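Local atomic coordinates of uridylate kinase (Bacillus anthracis, PDB entry 2JJX), a protein that catalyses the ATP-dependent phosphorylation of UMP to UDP in pyrimidine biosynthesis and also carries an allosteric nucleotide-binding site. Residues V15-S20 / A164-K169; P145-D150 / V204-A209. All blocks are in the same frame, centred on the assembly; numbering follows the deposited sequence.

How the contacts relate
Contacts 1 and 2 lie with their centres about 13 Å apart and are joined chiefly through K18, with K169 NZ also close to V204 O. Contact 1 pairs two central strands of the sheet, about 3 Å from the centre of the chain, whereas contact 2 lies about 11 Å from that centre, where the loop leading into helix 150-160 meets the start of helix 207-216. K18 NZ reaches D150 OD1 at 3.4 Å, a long and weak ion pair, while K18 CD packs on T149 CG2 at 3.5 Å. Along the chain the segments alternate. None of their residues lines the observed ATP pockets, which include R107, R125, H128 and Y134.

Contact 1. Residues V15-S20 / A164-K169; sequences VLIKLS and AILVAK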
ATOM      1  N   VAL A  15      27.593  13.306   6.203  1.00 44.67           N
ATOM      2  CA  VAL A  15      28.307  12.574   5.164  1.00 38.42           C
ATOM      3  C   VAL A  15      27.578  11.324   4.635  1.00 36.10           C
ATOM      4  O   VAL A  15      26.928  10.613   5.375  1.00 40.54           O
ATOM      5  CB  VAL A  15      29.671  12.210   5.762  1.00 34.21           C
ATOM      6  CG1 VAL A  15      29.836  10.712   5.907  1.00 32.60           C
ATOM      7  CG2 VAL A  15      30.801  12.897   5.009  1.00 32.76           C
ATOM      8  N   LEU A  16      27.720  11.033   3.351  1.00 29.30           N
ATOM      9  CA  LEU A  16      27.118   9.837   2.755  1.00 30.28           C
ATOM     10  C   LEU A  16      28.244   8.927   2.354  1.00 36.61           C
ATOM     11  O   LEU A  16      29.109   9.321   1.585  1.00 36.02           O
ATOM     12  CB  LEU A  16      26.325  10.174   1.481  1.00 31.78           C
ATOM     13  CG  LEU A  16      25.539   9.117   0.682  1.00 33.81           C
ATOM     14  CD1 LEU A  16      26.381   7.964   0.161  1.00 34.79           C
ATOM     15  CD2 LEU A  16      24.292   8.631   1.406  1.00 34.06           C
ATOM     16  N   ILE A  17      28.214   7.699   2.848  1.00 34.24           N
ATOM     17  CA  ILE A  17      29.228   6.740   2.468  1.00 29.81           C
ATOM     18  C   ILE A  17      28.725   5.764   1.412  1.00 37.10           C
ATOM     19  O   ILE A  17      27.748   5.064   1.618  1.00 33.75           O
ATOM     20  CB  ILE A  17      29.788   5.998   3.638  1.00 28.64           C
ATOM     21  CG1 ILE A  17      30.420   6.974   4.625  1.00 32.05           C
ATOM     22  CG2 ILE A  17      30.788   4.986   3.137  1.00 19.94           C
ATOM     23  CD1 ILE A  17      30.597   6.385   6.037  1.00 37.86           C
ATOM     24  N   LYS A  18      29.408   5.715   0.275  1.00 36.65           N
ATOM     25  CA  LYS A  18      29.023   4.785  -0.764  1.00 38.28           C
ATOM     26  C   LYS A  18      30.005   3.626  -0.736  1.00 47.55           C
ATOM     27  O   LYS A  18      31.226   3.815  -0.845  1.00 43.12           O
ATOM     28  CB  LYS A  18      28.979   5.464  -2.138  1.00 38.59           C
ATOM     29  CG  LYS A  18      29.517   4.618  -3.272  1.00 54.23           C
ATOM     30  CD  LYS A  18      28.387   4.105  -4.132  1.00 62.87           C
ATOM     31  CE  LYS A  18      28.928   3.675  -5.492  1.00 69.99           C
ATOM     32  NZ  LYS A  18      29.709   2.388  -5.452  1.00 89.66           N
ATOM     33  N   LEU A  19      29.433   2.447  -0.496  1.00 44.61           N
ATOM     34  CA  LEU A  19      30.132   1.182  -0.353  1.00 43.37           C
ATOM     35  C   LEU A  19      29.625   0.229  -1.430  1.00 48.51           C
ATOM     36  O   LEU A  19      28.418   0.019  -1.561  1.00 49.88           O
ATOM     37  CB  LEU A  19      29.703   0.564   0.981  1.00 45.68           C
ATOM     38  CG  LEU A  19      30.622   0.395   2.185  1.00 50.95           C
ATOM     39  CD1 LEU A  19      32.045   0.362   1.684  1.00 54.43           C
ATOM     40  CD2 LEU A  19      30.393   1.555   3.125  1.00 58.51           C
ATOM     41  N   SER A  20      30.537  -0.439  -2.122  1.00 47.20           N
ATOM     42  CA  SER A  20      30.144  -1.436  -3.108  1.00 50.85           C
ATOM     43  C   SER A  20      29.867  -2.733  -2.367  1.00 56.15           C
ATOM     44  O   SER A  20      30.449  -2.988  -1.322  1.00 55.72           O
ATOM     45  CB  SER A  20      31.248  -1.652  -4.168  1.00 60.05           C
ATOM     46  OG  SER A  20      30.723  -1.601  -5.495  1.00 96.69           O
ATOM     47  N   ALA A 164      29.436  16.008   2.022  1.00 38.37           N
ATOM     48  CA  ALA A 164      30.347  15.324   1.118  1.00 31.99           C
ATOM     49  C   ALA A 164      29.878  13.885   0.883  1.00 35.50           C
ATOM     50  O   ALA A 164      29.088  13.361   1.656  1.00 35.37           O
ATOM     51  CB  ALA A 164      31.729  15.351   1.675  1.00 29.16           C
ATOM     52  N   ILE A 165      30.328  13.267  -0.209  1.00 25.68           N
ATOM     53  CA  ILE A 165      30.038  11.865  -0.456  1.00 23.45           C
ATOM     54  C   ILE A 165      31.370  11.147  -0.495  1.00 35.38           C
ATOM     55  O   ILE A 165      32.244  11.505  -1.265  1.00 39.09           O
ATOM     56  CB  ILE A 165      29.214  11.585  -1.718  1.00 24.94           C
ATOM     57  CG1 ILE A 165      28.907  10.095  -1.781  1.00 26.07           C
ATOM     58  CG2 ILE A 165      29.996  11.889  -2.947  1.00 25.49           C
ATOM     59  CD1 ILE A 165      28.399   9.634  -3.120  1.00 34.91           C
ATOM     60  N   LEU A 166      31.571  10.199   0.408  1.00 34.24           N
ATOM     61  CA  LEU A 166      32.819   9.466   0.420  1.00 32.43           C
ATOM     62  C   LEU A 166      32.581   8.163  -0.317  1.00 38.23           C
ATOM     63  O   LEU A 166      31.718   7.379   0.048  1.00 42.33           O
ATOM     64  CB  LEU A 166      33.303   9.241   1.855  1.00 31.28           C
ATOM     65  CG  LEU A 166      33.120  10.389   2.845  1.00 29.77           C
ATOM     66  CD1 LEU A 166      33.063   9.775   4.225  1.00 28.07           C
ATOM     67  CD2 LEU A 166      34.260  11.357   2.759  1.00 34.81           C
ATOM     68  N   VAL A 167      33.231   8.033  -1.463  1.00 35.34           N
ATOM     69  CA  VAL A 167      33.096   6.848  -2.282  1.00 32.98           C
ATOM     70  C   VAL A 167      34.257   5.885  -2.047  1.00 42.49           C
ATOM     71  O   VAL A 167      35.378   6.076  -2.528  1.00 43.86           O
ATOM     72  CB  VAL A 167      32.861   7.213  -3.731  1.00 36.91           C
ATOM     73  CG1 VAL A 167      32.916   8.712  -3.905  1.00 41.66           C
ATOM     74  CG2 VAL A 167      33.841   6.502  -4.642  1.00 36.33           C
ATOM     75  N   ALA A 168      34.013   4.938  -1.155  1.00 46.43           N
ATOM     76  CA  ALA A 168      35.023   3.961  -0.801  1.00 50.47           C
ATOM     77  C   ALA A 168      35.343   2.975  -1.929  1.00 67.96           C
ATOM     78  O   ALA A 168      34.469   2.289  -2.452  1.00 72.98           O
ATOM     79  CB  ALA A 168      34.591   3.219   0.452  1.00 50.29           C
ATOM     80  N   LYS A 169      36.622   2.890  -2.268  1.00 68.88           N
ATOM     81  CA  LYS A 169      37.115   1.967  -3.287  1.00 70.93           C
ATOM     82  C   LYS A 169      37.961   0.917  -2.569  1.00 71.49           C
ATOM     83  O   LYS A 169      38.462   1.159  -1.459  1.00 60.42           O
ATOM     84  CB  LYS A 169      38.018   2.703  -4.290  1.00 78.48           C
ATOM     85  CG  LYS A 169      37.295   3.328  -5.480  1.00 77.00           C
ATOM     86  CD  LYS A 169      35.804   3.023  -5.441  1.00 73.08           C
ATOM     87  CE  LYS A 169      35.177   3.156  -6.826  1.00 78.70           C
ATOM     88  NZ  LYS A 169      35.894   4.186  -7.626  1.00 75.08           N
TER
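L166 of strand 164-169 supplies the main bump of this contact, and V15 and I17 of strand 15-19 form the hollow that takes it. Its CG is turned anti to the carbonyl carbon, beside the backbone N (chi1 -39°), and methyl CD1 beyond it reaches across to the neighbouring strand. There CD1 lies 3.8 Å from V15 CG1 and 3.9 Å from I17 CG1, fitting between the two branched side chains, and the V15 side chain crosses that of L166 at about a right angle. The sheet's other face is matched differently. L16 and I165 run side by side in the same direction, with L16 CG and I165 CG1 each anti to the backbone N, and L16 CD1 rests on I165 CG1 at 3.8 Å. Helix 150-160 lies over this pair, with S153 touching both and A157 touching L16. Farther along, the A168 methyl, CB, packs 4.0 Å from L19 CD1 and also touches K18 O.

Beneath these side chains is a parallel ladder, the strands inclined by 20°. L16 N bonds to A164 O, and L16 O takes the N-H of L166. The next rung is nearly straight: K18 N donates to L166 O at 2.9 Å with an N-H...O angle of 174°. K18 O then accepts a more bent bond from A168 N.

L16 and K18 thus turn their backbone groups to strand 164-169, while V15, I17 and L19 bond to strand 53-58 on the other side. Strand 15-19 is an inner strand of the amino acid kinase fold, its buried backbone polarity met from both edges. Hydrocarbon packs the V15, I17 and L166 face, while the L16 and I165 face, under helix 150-160, also bears K18, which carries its amine toward the D150 loop.

Contact 2. Residues P145-D150 / V204-A209; sequences PFVTTD and VMDQAA
In this part of the amino acid kinase fold, the loop leading into helix 150-160 meets the approach to and first turn of helix 207-216, and D150 faces M205, D206 and A209. The one hydrogen bond between the segments runs from D206 N to D150 OD2, at 3.0 Å and an N-H...O angle of 168°. OD2 receives it through its anti lone pair, the one directed away from OD1. The D150 side chain has CG anti to its carbonyl carbon, beside the backbone N (chi1 -53°), and the carboxylate at its end lies against the backbone just before helix 207-216, with M205 CA 3.4 Å from OD2.

Below the carboxylate the contact is apolar. D150 CB settles into a shallow seat made by two methyl groups: M205 CE, brought round by the bend of the methionine chain at chi3, approaches to 3.8 Å, and A209 CB stands at the same distance. A209 also touches V154 of helix 150-160, so the packing continues beyond the loop. On the other flank T148 and D206 cross obliquely, D206 OD2 lying 3.7 Å from T148 CB. D206 occupies the N-cap position of helix 207-216, yet its side chain makes no capping bond. Farther back in the loop, F146 meets the ring of Y216 of a neighbouring subunit, which places this surface region beside a subunit interface.

The two oxygens of D150 have separate tasks. OD1 points toward K18, while OD2 holds a backbone N-H, which helps to orient the carboxylate. D206 OD2 stands 4.7 Å from D150 OD2, so two acidic groups share this corner, and the one bond between their residues is made by the D206 backbone.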
ATOM      1  N   PRO A 145      15.857   1.766 -12.764  1.00 39.17           N
ATOM      2  CA  PRO A 145      16.678   0.884 -13.600  1.00 36.89           C
ATOM      3  C   PRO A 145      17.741   1.668 -14.375  1.00 48.99           C
ATOM      4  O   PRO A 145      17.796   2.886 -14.329  1.00 52.45           O
ATOM      5  CB  PRO A 145      15.657   0.294 -14.578  1.00 37.36           C
ATOM      6  CG  PRO A 145      14.518   1.320 -14.590  1.00 39.14           C
ATOM      7  CD  PRO A 145      14.447   1.794 -13.188  1.00 38.88           C
ATOM      8  N   PHE A 146      18.583   0.973 -15.121  1.00 49.03           N
ATOM      9  CA  PHE A 146      19.563   1.654 -15.964  1.00 43.21           C
ATOM     10  C   PHE A 146      20.564   2.427 -15.145  1.00 50.71           C
ATOM     11  O   PHE A 146      21.390   3.124 -15.708  1.00 63.64           O
ATOM     12  CB  PHE A 146      18.871   2.634 -16.912  1.00 40.58           C
ATOM     13  CG  PHE A 146      17.653   2.069 -17.576  1.00 38.26           C
ATOM     14  CD1 PHE A 146      16.508   2.820 -17.658  1.00 37.74           C
ATOM     15  CD2 PHE A 146      17.644   0.778 -18.083  1.00 34.69           C
ATOM     16  CE1 PHE A 146      15.387   2.326 -18.255  1.00 38.02           C
ATOM     17  CE2 PHE A 146      16.509   0.276 -18.625  1.00 38.24           C
ATOM     18  CZ  PHE A 146      15.392   1.071 -18.764  1.00 37.57           C
ATOM     19  N   VAL A 147      20.482   2.348 -13.825  1.00 38.22           N
ATOM     20  CA  VAL A 147      21.386   3.125 -12.993  1.00 34.11           C
ATOM     21  C   VAL A 147      22.181   2.256 -12.033  1.00 45.74           C
ATOM     22  O   VAL A 147      21.777   1.166 -11.659  1.00 48.70           O
ATOM     23  CB  VAL A 147      20.609   4.172 -12.231  1.00 36.41           C
ATOM     24  CG1 VAL A 147      20.446   3.750 -10.811  1.00 38.85           C
ATOM     25  CG2 VAL A 147      21.296   5.483 -12.332  1.00 37.29           C
ATOM     26  N   THR A 148      23.359   2.742 -11.683  1.00 51.24           N
ATOM     27  CA  THR A 148      24.293   2.062 -10.796  1.00 51.33           C
ATOM     28  C   THR A 148      24.096   2.595  -9.380  1.00 63.38           C
ATOM     29  O   THR A 148      23.422   3.594  -9.155  1.00 71.23           O
ATOM     30  CB  THR A 148      25.738   2.360 -11.254  1.00 62.45           C
ATOM     31  OG1 THR A 148      25.924   1.927 -12.603  1.00 84.58           O
ATOM     32  CG2 THR A 148      26.751   1.679 -10.364  1.00 64.49           C
ATOM     33  N   THR A 149      24.824   2.011  -8.447  1.00 55.78           N
ATOM     34  CA  THR A 149      24.845   2.468  -7.065  1.00 52.16           C
ATOM     35  C   THR A 149      25.295   3.931  -6.950  1.00 49.15           C
ATOM     36  O   THR A 149      24.910   4.629  -6.021  1.00 51.46           O
ATOM     37  CB  THR A 149      25.816   1.575  -6.260  1.00 72.44           C
ATOM     38  OG1 THR A 149      25.531   0.192  -6.506  1.00 80.14           O
ATOM     39  CG2 THR A 149      25.733   1.850  -4.779  1.00 77.57           C
ATOM     40  N   ASP A 150      26.201   4.361  -7.826  1.00 45.39           N
ATOM     41  CA  ASP A 150      26.791   5.698  -7.759  1.00 42.37           C
ATOM     42  C   ASP A 150      25.733   6.772  -7.720  1.00 47.82           C
ATOM     43  O   ASP A 150      25.757   7.624  -6.843  1.00 55.85           O
ATOM     44  CB  ASP A 150      27.687   5.978  -8.970  1.00 46.49           C
ATOM     45  CG  ASP A 150      28.743   4.902  -9.190  1.00 81.21           C
ATOM     46  OD1 ASP A 150      28.876   3.974  -8.361  1.00 87.95           O
ATOM     47  OD2 ASP A 150      29.457   4.982 -10.210  1.00 79.37           O
ATOM     48  N   VAL A 204      35.482   6.753 -13.447  1.00 96.08           N
ATOM     49  CA  VAL A 204      35.672   6.572 -12.012  1.00 93.22           C
ATOM     50  C   VAL A 204      34.337   6.327 -11.321  1.00 84.52           C
ATOM     51  O   VAL A 204      34.233   5.504 -10.410  1.00 85.20           O
ATOM     52  CB  VAL A 204      36.330   7.839 -11.415  1.00 97.57           C
ATOM     53  CG1 VAL A 204      36.474   7.690  -9.938  1.00 98.74           C
ATOM     54  CG2 VAL A 204      37.674   8.128 -12.077  1.00 96.91           C
ATOM     55  N   MET A 205      33.342   7.098 -11.746  1.00 75.27           N
ATOM     56  CA  MET A 205      31.980   7.007 -11.250  1.00 67.66           C
ATOM     57  C   MET A 205      31.050   7.450 -12.385  1.00 57.61           C
ATOM     58  O   MET A 205      31.473   8.165 -13.273  1.00 57.00           O
ATOM     59  CB  MET A 205      31.802   7.891 -10.000  1.00 68.67           C
ATOM     60  CG  MET A 205      30.799   9.034 -10.136  1.00 70.22           C
ATOM     61  SD  MET A 205      30.617   9.948  -8.569  1.00 72.70           S
ATOM     62  CE  MET A 205      29.880   8.704  -7.537  1.00 63.98           C
ATOM     63  N   ASP A 206      29.817   6.959 -12.399  1.00 51.20           N
ATOM     64  CA  ASP A 206      28.825   7.323 -13.407  1.00 48.85           C
ATOM     65  C   ASP A 206      28.954   8.780 -13.830  1.00 53.72           C
ATOM     66  O   ASP A 206      29.089   9.660 -12.988  1.00 57.61           O
ATOM     67  CB  ASP A 206      27.434   7.167 -12.799  1.00 49.46           C
ATOM     68  CG  ASP A 206      26.630   6.095 -13.462  1.00 83.92           C
ATOM     69  OD1 ASP A 206      27.009   5.687 -14.574  1.00 93.53           O
ATOM     70  OD2 ASP A 206      25.604   5.674 -12.885  1.00 90.43           O
ATOM     71  N   GLN A 207      28.830   9.045 -15.123  1.00 43.89           N
ATOM     72  CA  GLN A 207      28.745  10.412 -15.587  1.00 41.35           C
ATOM     73  C   GLN A 207      27.526  11.053 -14.910  1.00 44.69           C
ATOM     74  O   GLN A 207      27.612  12.144 -14.336  1.00 44.25           O
ATOM     75  CB  GLN A 207      28.611  10.449 -17.118  1.00 44.47           C
ATOM     76  CG  GLN A 207      29.904  10.063 -17.831  1.00 94.63           C
ATOM     77  CD  GLN A 207      29.878  10.235 -19.353  1.00123.04           C
ATOM     78  OE1 GLN A 207      29.364  11.228 -19.887  1.00105.35           O
ATOM     79  NE2 GLN A 207      30.578   9.339 -20.043  1.00116.13           N
ATOM     80  N   ALA A 208      26.389  10.356 -14.963  1.00 38.11           N
ATOM     81  CA  ALA A 208      25.145  10.902 -14.409  1.00 38.37           C
ATOM     82  C   ALA A 208      25.274  11.285 -12.934  1.00 43.66           C
ATOM     83  O   ALA A 208      24.694  12.278 -12.480  1.00 43.61           O
ATOM     84  CB  ALA A 208      23.992   9.954 -14.606  1.00 38.45           C
ATOM     85  N   ALA A 209      26.044  10.494 -12.193  1.00 32.76           N
ATOM     86  CA  ALA A 209      26.212  10.737 -10.772  1.00 32.71           C
ATOM     87  C   ALA A 209      27.132  11.937 -10.565  1.00 40.64           C
ATOM     88  O   ALA A 209      26.882  12.803  -9.742  1.00 40.84           O
ATOM     89  CB  ALA A 209      26.749   9.504 -10.094  1.00 33.14           C
TER